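Local coordinates for protein Sodium/sialic acid symporter SiaT (Proteus mirabilis, PDB 5NV9) that couples the sodium gradient to uptake of the sialic acid N-acetylneuraminic acid across the inner membrane, letting the bacterium use this host-derived sugar as an energy source, at residues 448-451 against 452-456; 468-471 against 472-476. All coordinates share one frame; numbering follows the deposited sequence.

Contact 1. Residues 448-451 against 452-456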
# COMPACT_ATOMS: atom_id res chain seq x y z
N LEU A 448 -15.11 -14.02 -9.47
CA LEU A 448 -16.10 -14.49 -8.47
C LEU A 448 -16.09 -16.03 -8.49
O LEU A 448 -16.11 -16.67 -7.42
CB LEU A 448 -17.53 -14.00 -8.76
CG LEU A 448 -17.80 -12.52 -8.73
CD1 LEU A 448 -19.15 -12.25 -9.39
CD2 LEU A 448 -17.71 -12.02 -7.27
N ALA A 449 -16.07 -16.63 -9.69
CA ALA A 449 -15.85 -18.11 -9.81
C ALA A 449 -14.60 -18.61 -9.04
O ALA A 449 -14.69 -19.61 -8.27
CB ALA A 449 -15.76 -18.53 -11.26
N ALA A 450 -13.45 -17.92 -9.23
CA ALA A 450 -12.16 -18.30 -8.58
C ALA A 450 -12.27 -18.27 -7.07
O ALA A 450 -11.89 -19.23 -6.40
CB ALA A 450 -11.02 -17.37 -8.99
N ARG A 451 -12.84 -17.18 -6.57
CA ARG A 451 -12.83 -16.86 -5.17
C ARG A 451 -13.86 -17.67 -4.44
O ARG A 451 -13.55 -18.20 -3.38
CB ARG A 451 -13.11 -15.37 -4.94
CG ARG A 451 -13.48 -14.97 -3.52
CD ARG A 451 -12.29 -15.13 -2.60
NE ARG A 451 -12.72 -14.78 -1.27
CZ ARG A 451 -13.42 -15.57 -0.46
NH1 ARG A 451 -13.71 -16.82 -0.83
NH2 ARG A 451 -13.81 -15.12 0.72
N TYR A 452 -15.08 -17.79 -5.01
CA TYR A 452 -16.20 -18.39 -4.30
C TYR A 452 -16.56 -19.82 -4.76
O TYR A 452 -17.21 -20.56 -4.02
CB TYR A 452 -17.42 -17.49 -4.36
CG TYR A 452 -17.22 -16.14 -3.74
CD1 TYR A 452 -16.95 -16.00 -2.37
CD2 TYR A 452 -17.29 -14.98 -4.51
CE1 TYR A 452 -16.71 -14.73 -1.80
CE2 TYR A 452 -17.09 -13.71 -3.95
CZ TYR A 452 -16.81 -13.58 -2.58
OH TYR A 452 -16.59 -12.32 -2.03
N GLY A 453 -16.08 -20.24 -5.92
CA GLY A 453 -16.41 -21.60 -6.39
C GLY A 453 -15.18 -22.44 -6.65
O GLY A 453 -15.19 -23.38 -7.45
N SER A 454 -14.06 -22.09 -6.07
CA SER A 454 -12.89 -22.95 -6.25
C SER A 454 -11.97 -22.87 -5.04
O SER A 454 -12.15 -22.01 -4.16
CB SER A 454 -12.11 -22.57 -7.50
OG SER A 454 -11.22 -21.49 -7.25
N ASP A 455 -10.97 -23.73 -5.06
CA ASP A 455 -9.95 -23.71 -4.03
C ASP A 455 -8.64 -23.07 -4.48
O ASP A 455 -7.60 -23.23 -3.82
CB ASP A 455 -9.71 -25.13 -3.57
CG ASP A 455 -10.86 -25.64 -2.78
OD1 ASP A 455 -11.42 -24.87 -1.94
OD2 ASP A 455 -11.23 -26.81 -3.01
N LEU A 456 -8.69 -22.35 -5.59
CA LEU A 456 -7.52 -21.68 -6.09
C LEU A 456 -6.92 -20.79 -5.01
O LEU A 456 -7.64 -20.13 -4.30
CB LEU A 456 -7.87 -20.78 -7.27
CG LEU A 456 -8.15 -21.52 -8.55
CD1 LEU A 456 -8.74 -20.47 -9.47
CD2 LEU A 456 -6.85 -22.13 -9.09
O HOH W 1 -10.22 -19.62 -3.95
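Y452, the last residue of helix 433-452, is met over one face of its ring by R451 and at the ring edge by L448. R451 CG sits over that face, 3.5 Å from the centroid and 6° off the normal, a CH-pi contact. The arginine chain leaves with CG anti to the backbone N (chi1 165°) and bends about its CB-CG bond, which brings its guanidinium back toward the same ring: Y452 CE1 lies over the guanidinium centre, while the two planes remain 39° apart and so do not stack flat. L448 CD2 lies in the plane of the ring, 3.8 Å from Y452 CE2. L410 and S409 of helix 405-412 also touch the Y452 side chain. Its backbone N closes a regular helical turn on L448 O.

G453 then leaves helical conformation, yet its N still donates to A449 O at 2.8 Å, well above the carbonyl plane and through a clearly bent N-H. S454 takes over the next carbonyl with its side chain. Its OG, placed between its own N and carbonyl carbon, donates to A450 O at 2.5 Å, in the carbonyl plane on a lone pair. The same OG accepts from L456 N, so the hydroxyl links the helix end to the chain that departs from it. A water within hydrogen-bonding distance of A450 O and L456 O can donate to either, though it has more acceptors in reach than protons. L456 turns back toward the helix, and its CD1 rests 3.9 Å from A450 CB, beside I464 of helix 459-475. The whole is a C-terminal helix end at the periplasmic side of a transmembrane helix, finished by an ST turn in which S454 OG accepts from L456 N.

Contact 2. Residues 468-471 against 472-476; sequences SVVI and AGTIT
I471 and I475 touch one turn apart, through I471 CG2 and I475 CD1, in the closing turns of transmembrane helix 459-475, where threonine hydroxyls double up on the backbone carbonyls four residues back. S468 O and V469 O each receive the usual i+4 amide, from A472 N at 3.0 Å and from G473 N at 2.8 Å. V470 O is gripped twice: T474 OG1 donates to it at 2.6 Å and T474 N at 2.9 Å, and the two reach it from opposite faces of the carbonyl plane. With T474 OG1 lying beside its own backbone N (chi1 -60°), the hydroxyl can turn back onto the preceding turn. A472 O is held in the same two-sided way by T476 OG1 and T476 N. S468 OG is satisfied by I464 O farther back on the helix, and G473 O accepts from S435 OG of the neighbouring helix 433-452. I471 O takes a straight bond from I475 N (N-H angle 176°), plus a weak one from T474 N. On the surface beside this carbonyl, the chi1 of I475 (62°) swings CG1 over it, leaving I475 CG1 3.3 Å from I471 O and I475 CD1 4.1 Å from I471 CG2.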
# COMPACT_ATOMS: atom_id res chain seq x y z
N SER A 468 -8.12 -11.84 -17.91
CA SER A 468 -9.46 -11.94 -18.46
C SER A 468 -9.85 -10.66 -19.25
O SER A 468 -10.47 -10.71 -20.32
CB SER A 468 -10.50 -12.13 -17.35
OG SER A 468 -10.56 -13.45 -16.82
N VAL A 469 -9.52 -9.48 -18.70
CA VAL A 469 -9.75 -8.24 -19.38
C VAL A 469 -8.90 -8.21 -20.67
O VAL A 469 -9.41 -7.87 -21.77
CB VAL A 469 -9.48 -7.00 -18.45
CG1 VAL A 469 -9.69 -5.72 -19.23
CG2 VAL A 469 -10.45 -6.97 -17.29
N VAL A 470 -7.62 -8.56 -20.57
CA VAL A 470 -6.71 -8.51 -21.70
C VAL A 470 -7.20 -9.43 -22.82
O VAL A 470 -7.31 -9.02 -24.00
CB VAL A 470 -5.24 -8.80 -21.31
CG1 VAL A 470 -4.33 -8.95 -22.53
CG2 VAL A 470 -4.67 -7.68 -20.46
N ILE A 471 -7.48 -10.67 -22.48
CA ILE A 471 -7.88 -11.63 -23.49
C ILE A 471 -9.27 -11.30 -24.08
O ILE A 471 -9.41 -11.17 -25.29
CB ILE A 471 -7.76 -13.07 -22.95
CG1 ILE A 471 -6.29 -13.40 -22.63
CG2 ILE A 471 -8.29 -14.06 -23.95
CD1 ILE A 471 -6.17 -14.61 -21.70
N ALA A 472 -10.31 -11.12 -23.25
CA ALA A 472 -11.61 -10.85 -23.80
C ALA A 472 -11.56 -9.52 -24.54
O ALA A 472 -12.19 -9.37 -25.59
CB ALA A 472 -12.68 -10.85 -22.71
N GLY A 473 -10.80 -8.56 -24.06
CA GLY A 473 -10.82 -7.23 -24.71
C GLY A 473 -10.00 -7.20 -25.98
O GLY A 473 -10.13 -6.31 -26.80
N THR A 474 -9.12 -8.17 -26.13
CA THR A 474 -8.39 -8.33 -27.38
C THR A 474 -9.23 -9.10 -28.46
O THR A 474 -9.49 -8.62 -29.60
CB THR A 474 -7.05 -9.00 -27.08
OG1 THR A 474 -6.30 -8.16 -26.18
CG2 THR A 474 -6.28 -9.17 -28.37
N ILE A 475 -9.72 -10.26 -28.11
CA ILE A 475 -10.44 -11.04 -29.11
C ILE A 475 -11.77 -10.43 -29.58
O ILE A 475 -12.15 -10.66 -30.70
CB ILE A 475 -10.60 -12.55 -28.69
CG1 ILE A 475 -11.40 -12.69 -27.42
CG2 ILE A 475 -9.25 -13.21 -28.53
CD1 ILE A 475 -11.26 -14.06 -26.74
N THR A 476 -12.50 -9.70 -28.74
CA THR A 476 -13.74 -9.01 -29.13
C THR A 476 -13.65 -7.62 -29.73
O THR A 476 -14.68 -7.09 -30.15
CB THR A 476 -14.72 -8.90 -27.95
OG1 THR A 476 -14.19 -8.07 -26.93
CG2 THR A 476 -14.99 -10.27 -27.40

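Overall arrangement
Running from the N terminus, the chain climbs helix 433-452 to contact 1, which ends that helix on the periplasmic side and opens the short loop to helix 459-475. Contact 2 follows in series near the far end of the latter helix. Each is local and closes no long loop, and the two neither nest nor cross; the centres of contact 1 and contact 2 are about 20 Å apart, and the nearest atoms of contact 1 and contact 2 about 9 Å. The two helices form a hairpin, with contact 1 at its turn and contact 2 near the far end of its second arm: L456 of contact 1 touches I464 early in helix 459-475, whereas S468 and G473 of contact 2 meet helix 433-452. Both lie away from the sialic acid and sodium sites of the LeuT fold.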